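Local coordinates for inositol monophosphatase family protein (Staphylococcus aureus subsp. aureus MSSA476, PDB 4I3Y) that probably hydrolyses inositol monophosphates to free inositol and phosphate with magnesium ions as cofactor, and is probably inhibited by lithium, at residues A[161-166]-A[176-181]; A[13-18]-A[66-71]. One frame throughout, in Å; residues are numbered along the deposited sequence.

How the contacts relate
Running from the N terminus, helix 12-35 comes first, and contact 2 closes where the end of helix 51-67 and the turn after it return to its beginning, a loop of 47 residues that also holds the small hairpin 39-41/48-50. The chain then builds the seven-stranded sheet before contact 1 opens. That second loop is short, nine residues, and joins strand 162-164 of the five-stranded sheet to helix 172-181. The two contacts follow in series, neither nested nor crossed. Their centres lie about 40 Å apart on opposite sides of the chain's centre. Contact 2 ties the paired N-terminal helices, and contact 1 the later alpha/beta layer.

Contact 1 of 2, residues A[161-166]-A[176-181]; sequences AIISFN and QDLFDA
The Phe165 ring carries the CD1 methyl of Leu178 over one face, 3.9 Å from the ring centroid and 15° off the normal, a CH-pi contact displaced slightly toward the rim. Tyr185 of strand 184-185 meets the same ring edge-to-face, and the Phe179 ring approaches obliquely, with Phe165 CZ 3.9 Å from Phe179 CE1. This is the first half of a beta-alpha-beta unit in which strand 162-164 leads through helix 172-181 to strand 184-185, the two strands lying parallel in the five-stranded sheet.

Phe165 CG lies between its backbone N and carbonyl carbon (chi1 58°), and this torsion sends the ring out to the helix. Ile163, two residues earlier, places CG1 in the equivalent position (chi1 56°), and its extended chain brings CD1 to 3.8 Å from Leu178 CB. The two aliphatic side chains cross at about a right angle. Leu178 thus touches both Ile163 on the strand and Phe165 just past its end, and it also packs on Ile260 and Leu261 of helix 254-262. Phe179 starts out away from the strand, yet its ring end swings back to Phe165; it also meets Tyr185 edge-to-face and packs against Gln168 of the second subunit. No hydrogen bond crosses between the segments; all four touching side chains are buried, and Phe165 CE2 rests 3.8 Å from Leu178 CB.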
ATOM      1  N   ALA A 161      -6.509   6.654 -14.060  1.00 14.13           N
ATOM      2  CA  ALA A 161      -6.379   5.451 -13.214  1.00 16.21           C
ATOM      3  C   ALA A 161      -5.002   5.333 -12.606  1.00 15.54           C
ATOM      4  O   ALA A 161      -4.033   5.787 -13.208  1.00 14.34           O
ATOM      5  CB  ALA A 161      -6.702   4.197 -14.021  1.00 16.78           C
ATOM      6  N   ILE A 162      -4.929   4.712 -11.421  1.00 14.37           N
ATOM      7  CA  ILE A 162      -3.640   4.485 -10.776  1.00 14.61           C
ATOM      8  C   ILE A 162      -3.053   3.214 -11.350  1.00 15.29           C
ATOM      9  O   ILE A 162      -3.760   2.255 -11.527  1.00 15.11           O
ATOM     10  CB  ILE A 162      -3.775   4.372  -9.220  1.00 14.54           C
ATOM     11  CG1 ILE A 162      -4.199   5.739  -8.655  1.00 13.28           C
ATOM     12  CG2 ILE A 162      -2.494   3.836  -8.582  1.00 15.49           C
ATOM     13  CD1 ILE A 162      -4.628   5.681  -7.194  1.00 13.58           C
ATOM     14  N   ILE A 163      -1.770   3.196 -11.673  1.00 16.91           N
ATOM     15  CA  ILE A 163      -1.214   1.893 -12.065  1.00 18.04           C
ATOM     16  C   ILE A 163      -0.118   1.445 -11.170  1.00 16.95           C
ATOM     17  O   ILE A 163       0.474   2.254 -10.446  1.00 15.74           O
ATOM     18  CB  ILE A 163      -0.690   1.812 -13.502  1.00 22.27           C
ATOM     19  CG1 ILE A 163       0.351   2.875 -13.803  1.00 23.00           C
ATOM     20  CG2 ILE A 163      -1.844   1.859 -14.480  1.00 30.24           C
ATOM     21  CD1 ILE A 163       0.888   2.532 -15.195  1.00 27.82           C
ATOM     22  N   SER A 164       0.162   0.148 -11.243  1.00 15.58           N
ATOM     23  CA  SER A 164       1.080  -0.488 -10.337  1.00 14.61           C
ATOM     24  C   SER A 164       1.967  -1.471 -11.097  1.00 13.61           C
ATOM     25  O   SER A 164       1.497  -2.256 -11.969  1.00 12.74           O
ATOM     26  CB  SER A 164       0.217  -1.216  -9.294  1.00 15.01           C
ATOM     27  OG  SER A 164       0.830  -2.343  -8.730  1.00 16.14           O
ATOM     28  N   PHE A 165       3.259  -1.447 -10.780  1.00 13.03           N
ATOM     29  CA  PHE A 165       4.218  -2.327 -11.438  1.00 13.39           C
ATOM     30  C   PHE A 165       5.534  -2.124 -10.720  1.00 14.52           C
ATOM     31  O   PHE A 165       5.680  -1.140  -9.941  1.00 12.46           O
ATOM     32  CB  PHE A 165       4.360  -2.009 -12.955  1.00 13.49           C
ATOM     33  CG  PHE A 165       4.788  -0.579 -13.252  1.00 13.46           C
ATOM     34  CD1 PHE A 165       6.144  -0.240 -13.344  1.00 14.07           C
ATOM     35  CD2 PHE A 165       3.841   0.410 -13.481  1.00 12.88           C
ATOM     36  CE1 PHE A 165       6.546   1.070 -13.612  1.00 13.87           C
ATOM     37  CE2 PHE A 165       4.229   1.731 -13.753  1.00 13.35           C
ATOM     38  CZ  PHE A 165       5.585   2.059 -13.787  1.00 13.72           C
ATOM     39  N   ASN A 166       6.462  -3.064 -10.947  1.00 14.95           N
ATOM     40  CA  ASN A 166       7.815  -2.997 -10.365  1.00 16.06           C
ATOM     41  C   ASN A 166       8.651  -2.146 -11.316  1.00 16.77           C
ATOM     42  O   ASN A 166       9.027  -2.573 -12.419  1.00 15.74           O
ATOM     43  CB  ASN A 166       8.393  -4.406 -10.159  1.00 17.47           C
ATOM     44  CG  ASN A 166       9.814  -4.397  -9.588  1.00 17.00           C
ATOM     45  OD1 ASN A 166      10.418  -3.351  -9.373  1.00 15.90           O
ATOM     46  ND2 ASN A 166      10.342  -5.577  -9.330  1.00 19.29           N
ATOM     47  N   GLN A 176       8.879   5.843 -17.396  1.00 17.51           N
ATOM     48  CA  GLN A 176       8.431   7.236 -17.595  1.00 17.40           C
ATOM     49  C   GLN A 176       7.124   7.306 -18.426  1.00 16.67           C
ATOM     50  O   GLN A 176       6.160   8.035 -18.068  1.00 16.82           O
ATOM     51  CB  GLN A 176       9.576   8.089 -18.159  1.00 18.82           C
ATOM     52  CG  GLN A 176       9.303   9.619 -18.183  1.00 21.72           C
ATOM     53  CD  GLN A 176       9.111  10.242 -16.807  1.00 22.44           C
ATOM     54  OE1 GLN A 176       8.003  10.636 -16.454  1.00 30.11           O
ATOM     55  NE2 GLN A 176      10.160  10.336 -16.034  1.00 22.98           N
ATOM     56  N   ASP A 177       7.023   6.505 -19.485  1.00 15.80           N
ATOM     57  CA  ASP A 177       5.836   6.573 -20.324  1.00 15.47           C
ATOM     58  C   ASP A 177       4.597   6.116 -19.571  1.00 15.28           C
ATOM     59  O   ASP A 177       3.498   6.675 -19.793  1.00 15.49           O
ATOM     60  CB  ASP A 177       5.974   5.815 -21.644  1.00 16.42           C
ATOM     61  CG  ASP A 177       7.058   6.406 -22.543  1.00 18.15           C
ATOM     62  OD1 ASP A 177       7.345   7.622 -22.396  1.00 18.86           O
ATOM     63  OD2 ASP A 177       7.636   5.629 -23.372  1.00 18.57           O
ATOM     64  N   LEU A 178       4.765   5.125 -18.689  1.00 14.42           N
ATOM     65  CA  LEU A 178       3.638   4.615 -17.881  1.00 13.02           C
ATOM     66  C   LEU A 178       3.216   5.675 -16.849  1.00 13.65           C
ATOM     67  O   LEU A 178       2.010   5.916 -16.648  1.00 14.46           O
ATOM     68  CB  LEU A 178       4.058   3.300 -17.196  1.00 12.94           C
ATOM     69  CG  LEU A 178       4.293   2.080 -18.113  1.00 13.41           C
ATOM     70  CD1 LEU A 178       5.026   0.955 -17.387  1.00 12.56           C
ATOM     71  CD2 LEU A 178       2.950   1.574 -18.587  1.00 12.74           C
ATOM     72  N   PHE A 179       4.188   6.270 -16.149  1.00 13.73           N
ATOM     73  CA  PHE A 179       3.949   7.489 -15.312  1.00 14.73           C
ATOM     74  C   PHE A 179       3.142   8.591 -16.038  1.00 17.55           C
ATOM     75  O   PHE A 179       2.100   9.047 -15.557  1.00 17.74           O
ATOM     76  CB  PHE A 179       5.284   8.104 -14.875  1.00 13.96           C
ATOM     77  CG  PHE A 179       6.071   7.296 -13.806  1.00 13.33           C
ATOM     78  CD1 PHE A 179       5.526   6.229 -13.144  1.00 13.06           C
ATOM     79  CD2 PHE A 179       7.362   7.697 -13.464  1.00 13.11           C
ATOM     80  CE1 PHE A 179       6.249   5.516 -12.195  1.00 14.15           C
ATOM     81  CE2 PHE A 179       8.099   7.030 -12.507  1.00 14.28           C
ATOM     82  CZ  PHE A 179       7.534   5.912 -11.847  1.00 13.22           C
ATOM     83  N   ASP A 180       3.637   9.069 -17.183  1.00 18.73           N
ATOM     84  CA  ASP A 180       2.950  10.156 -17.916  1.00 19.30           C
ATOM     85  C   ASP A 180       1.515   9.824 -18.360  1.00 19.10           C
ATOM     86  O   ASP A 180       0.665  10.699 -18.344  1.00 18.17           O
ATOM     87  CB  ASP A 180       3.730  10.592 -19.173  1.00 21.31           C
ATOM     88  CG  ASP A 180       5.142  11.075 -18.864  1.00 23.92           C
ATOM     89  OD1 ASP A 180       5.410  11.461 -17.705  1.00 26.35           O
ATOM     90  OD2 ASP A 180       5.999  11.030 -19.787  1.00 26.87           O
ATOM     91  N   ALA A 181       1.254   8.590 -18.782  1.00 15.82           N
ATOM     92  CA  ALA A 181      -0.053   8.245 -19.325  1.00 16.99           C
ATOM     93  C   ALA A 181      -1.099   7.849 -18.275  1.00 16.72           C
ATOM     94  O   ALA A 181      -2.253   7.749 -18.611  1.00 16.94           O
ATOM     95  CB  ALA A 181       0.081   7.130 -20.327  1.00 14.17           C
TER

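Contact 2 of 2, residues A[13-18]-A[66-71]; sequences QQIDKL and TYFPEH
With CG anti to the carbonyl carbon (chi1 -60°), Phe68 drives its ring toward helix 12-35, and the CG2 branch of Ile15, anti to its own backbone N, points to it. The ring enters between Ile15 and Leu18, residues one helical turn apart, and its CZ does most of the touching: Phe68 CZ is 3.8 Å from Ile15 CG2 and 3.7 Å from Leu18 CD2. Both methyls approach the ring obliquely. Ile15 adds its CG1 branch, 4.1 Å from Phe68 CE1.

The contact joins the first turns of helix 12-35 to the C-terminal end of helix 51-67, two helices that form an outer layer against the seven-stranded sheet in the layered alpha/beta fold of the inositol monophosphatase family; Asp16 reaches that sheet through a salt bridge to Lys136 and a hydrogen bond to Tyr125. Phe68 is the first residue to leave helical geometry and begins a type I beta turn, closed by His71 N bonding to Phe68 O at 2.7 Å. On the last turn of that helix, Tyr67 presents CD1 to Leu18 CG at 4.0 Å, and its ring stacks on Phe63. At the end of the turn, His71 offers one ring face to Phe68 CB, 3.3 Å above its plane, while its ND1 is hydrogen-bonded to Trp91 NE1.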
ATOM      1  N   GLN A  13     -19.353 -25.842  -3.829  1.00 21.07           N
ATOM      2  CA  GLN A  13     -19.581 -25.177  -2.544  1.00 19.88           C
ATOM      3  C   GLN A  13     -19.080 -25.963  -1.392  1.00 18.91           C
ATOM      4  O   GLN A  13     -18.519 -25.372  -0.423  1.00 18.42           O
ATOM      5  CB  GLN A  13     -21.021 -24.583  -2.342  1.00 22.69           C
ATOM      6  CG  GLN A  13     -22.064 -24.864  -3.399  1.00 29.25           C
ATOM      7  CD  GLN A  13     -21.758 -24.450  -4.848  1.00 27.37           C
ATOM      8  OE1 GLN A  13     -21.412 -23.286  -5.172  1.00 31.27           O
ATOM      9  NE2 GLN A  13     -21.947 -25.401  -5.736  1.00 29.37           N
ATOM     10  N   GLN A  14     -19.179 -27.293  -1.471  1.00 15.84           N
ATOM     11  CA  GLN A  14     -18.531 -28.096  -0.406  1.00 16.00           C
ATOM     12  C   GLN A  14     -17.020 -27.977  -0.416  1.00 15.92           C
ATOM     13  O   GLN A  14     -16.351 -27.951   0.629  1.00 15.38           O
ATOM     14  CB  GLN A  14     -18.873 -29.572  -0.530  1.00 16.43           C
ATOM     15  CG  GLN A  14     -20.350 -29.838  -0.286  1.00 17.64           C
ATOM     16  CD  GLN A  14     -20.691 -31.298  -0.528  1.00 20.76           C
ATOM     17  OE1 GLN A  14     -21.296 -31.935   0.338  1.00 22.43           O
ATOM     18  NE2 GLN A  14     -20.316 -31.832  -1.681  1.00 16.27           N
ATOM     19  N   ILE A  15     -16.460 -27.927  -1.600  1.00 15.93           N
ATOM     20  CA  ILE A  15     -15.016 -27.716  -1.625  1.00 17.19           C
ATOM     21  C   ILE A  15     -14.721 -26.297  -1.068  1.00 16.02           C
ATOM     22  O   ILE A  15     -13.840 -26.119  -0.210  1.00 16.57           O
ATOM     23  CB  ILE A  15     -14.429 -27.919  -3.031  1.00 17.00           C
ATOM     24  CG1 ILE A  15     -14.851 -29.321  -3.625  1.00 20.53           C
ATOM     25  CG2 ILE A  15     -12.927 -27.659  -2.959  1.00 17.57           C
ATOM     26  CD1 ILE A  15     -14.517 -29.541  -5.118  1.00 21.97           C
ATOM     27  N   ASP A  16     -15.448 -25.304  -1.567  1.00 16.26           N
ATOM     28  CA  ASP A  16     -15.206 -23.925  -1.078  1.00 17.07           C
ATOM     29  C   ASP A  16     -15.287 -23.836   0.442  1.00 17.71           C
ATOM     30  O   ASP A  16     -14.428 -23.182   1.101  1.00 18.95           O
ATOM     31  CB  ASP A  16     -16.158 -22.929  -1.730  1.00 18.63           C
ATOM     32  CG  ASP A  16     -15.868 -21.514  -1.322  1.00 20.00           C
ATOM     33  OD1 ASP A  16     -14.730 -21.016  -1.534  1.00 19.26           O
ATOM     34  OD2 ASP A  16     -16.791 -20.899  -0.783  1.00 18.73           O
ATOM     35  N   LYS A  17     -16.316 -24.500   1.014  1.00 20.17           N
ATOM     36  CA  LYS A  17     -16.485 -24.559   2.457  1.00 21.19           C
ATOM     37  C   LYS A  17     -15.242 -25.131   3.143  1.00 20.32           C
ATOM     38  O   LYS A  17     -14.725 -24.532   4.130  1.00 19.01           O
ATOM     39  CB  LYS A  17     -17.727 -25.387   2.822  1.00 24.02           C
ATOM     40  CG  LYS A  17     -17.863 -25.631   4.324  1.00 30.24           C
ATOM     41  CD  LYS A  17     -19.336 -25.765   4.698  1.00 34.07           C
ATOM     42  CE  LYS A  17     -19.556 -26.374   6.078  1.00 35.12           C
ATOM     43  NZ  LYS A  17     -20.125 -25.324   6.967  1.00 35.60           N
ATOM     44  N   LEU A  18     -14.721 -26.257   2.631  1.00 18.95           N
ATOM     45  CA  LEU A  18     -13.441 -26.805   3.213  1.00 19.86           C
ATOM     46  C   LEU A  18     -12.252 -25.806   3.139  1.00 19.12           C
ATOM     47  O   LEU A  18     -11.474 -25.672   4.089  1.00 17.27           O
ATOM     48  CB  LEU A  18     -13.014 -28.094   2.555  1.00 19.16           C
ATOM     49  CG  LEU A  18     -13.318 -29.499   3.097  1.00 22.84           C
ATOM     50  CD1 LEU A  18     -14.175 -29.456   4.336  1.00 20.32           C
ATOM     51  CD2 LEU A  18     -13.826 -30.452   2.000  1.00 19.99           C
ATOM     52  N   THR A  66      -5.409 -35.345   2.879  1.00 29.07           N
ATOM     53  CA  THR A  66      -6.324 -35.850   3.842  1.00 26.68           C
ATOM     54  C   THR A  66      -7.760 -35.589   3.395  1.00 26.47           C
ATOM     55  O   THR A  66      -8.673 -36.197   3.925  1.00 26.90           O
ATOM     56  CB  THR A  66      -5.777 -35.191   5.116  1.00 31.02           C
ATOM     57  OG1 THR A  66      -5.142 -36.191   5.903  1.00 33.64           O
ATOM     58  CG2 THR A  66      -6.689 -34.364   5.865  1.00 26.50           C
ATOM     59  N   TYR A  67      -7.976 -34.751   2.372  1.00 22.35           N
ATOM     60  CA  TYR A  67      -9.341 -34.481   1.880  1.00 23.23           C
ATOM     61  C   TYR A  67      -9.571 -34.771   0.448  1.00 25.59           C
ATOM     62  O   TYR A  67     -10.718 -34.964   0.054  1.00 27.80           O
ATOM     63  CB  TYR A  67      -9.721 -33.003   2.016  1.00 20.65           C
ATOM     64  CG  TYR A  67      -9.656 -32.610   3.399  1.00 22.12           C
ATOM     65  CD1 TYR A  67     -10.800 -32.392   4.117  1.00 23.63           C
ATOM     66  CD2 TYR A  67      -8.471 -32.532   4.024  1.00 20.00           C
ATOM     67  CE1 TYR A  67     -10.720 -32.082   5.399  1.00 22.41           C
ATOM     68  CE2 TYR A  67      -8.393 -32.225   5.306  1.00 22.61           C
ATOM     69  CZ  TYR A  67      -9.535 -32.028   5.970  1.00 25.91           C
ATOM     70  OH  TYR A  67      -9.477 -31.727   7.278  1.00 38.70           O
ATOM     71  N   PHE A  68      -8.510 -34.672  -0.358  1.00 31.23           N
ATOM     72  CA  PHE A  68      -8.614 -34.724  -1.824  1.00 32.20           C
ATOM     73  C   PHE A  68      -7.342 -35.408  -2.320  1.00 38.90           C
ATOM     74  O   PHE A  68      -6.522 -34.788  -3.038  1.00 34.96           O
ATOM     75  CB  PHE A  68      -8.624 -33.323  -2.380  1.00 31.25           C
ATOM     76  CG  PHE A  68      -9.751 -32.467  -1.904  1.00 31.55           C
ATOM     77  CD1 PHE A  68     -11.017 -32.626  -2.427  1.00 29.86           C
ATOM     78  CD2 PHE A  68      -9.524 -31.444  -1.007  1.00 28.53           C
ATOM     79  CE1 PHE A  68     -12.051 -31.797  -2.037  1.00 28.53           C
ATOM     80  CE2 PHE A  68     -10.563 -30.612  -0.611  1.00 31.71           C
ATOM     81  CZ  PHE A  68     -11.836 -30.786  -1.118  1.00 26.58           C
ATOM     82  N   PRO A  69      -7.175 -36.704  -1.962  1.00 43.55           N
ATOM     83  CA  PRO A  69      -5.838 -37.296  -2.005  1.00 40.09           C
ATOM     84  C   PRO A  69      -5.406 -37.583  -3.441  1.00 36.07           C
ATOM     85  O   PRO A  69      -4.233 -37.844  -3.651  1.00 33.68           O
ATOM     86  CB  PRO A  69      -6.000 -38.591  -1.189  1.00 39.98           C
ATOM     87  CG  PRO A  69      -7.511 -38.768  -0.989  1.00 42.54           C
ATOM     88  CD  PRO A  69      -8.203 -37.764  -1.880  1.00 43.41           C
ATOM     89  N   GLU A  70      -6.351 -37.507  -4.397  1.00 37.36           N
ATOM     90  CA  GLU A  70      -6.055 -37.568  -5.847  1.00 41.13           C
ATOM     91  C   GLU A  70      -5.478 -36.249  -6.320  1.00 33.97           C
ATOM     92  O   GLU A  70      -4.867 -36.182  -7.384  1.00 36.92           O
ATOM     93  CB  GLU A  70      -7.327 -37.782  -6.704  1.00 46.22           C
ATOM     94  CG  GLU A  70      -8.150 -39.002  -6.376  1.00 62.44           C
ATOM     95  CD  GLU A  70      -7.278 -40.232  -6.263  1.00 70.55           C
ATOM     96  OE1 GLU A  70      -7.063 -40.699  -5.119  1.00 79.63           O
ATOM     97  OE2 GLU A  70      -6.783 -40.706  -7.314  1.00 71.81           O
ATOM     98  N   HIS A  71      -5.760 -35.183  -5.582  1.00 30.31           N
ATOM     99  CA  HIS A  71      -5.512 -33.826  -6.103  1.00 29.66           C
ATOM    100  C   HIS A  71      -3.996 -33.548  -6.137  1.00 26.22           C
ATOM    101  O   HIS A  71      -3.279 -33.971  -5.260  1.00 25.17           O
ATOM    102  CB  HIS A  71      -6.318 -32.777  -5.310  1.00 24.82           C
ATOM    103  CG  HIS A  71      -7.783 -32.816  -5.593  1.00 25.38           C
ATOM    104  ND1 HIS A  71      -8.577 -31.685  -5.632  1.00 27.43           N
ATOM    105  CD2 HIS A  71      -8.605 -33.857  -5.869  1.00 27.51           C
ATOM    106  CE1 HIS A  71      -9.812 -32.024  -5.948  1.00 24.98           C
ATOM    107  NE2 HIS A  71      -9.861 -33.336  -6.087  1.00 25.35           N
TER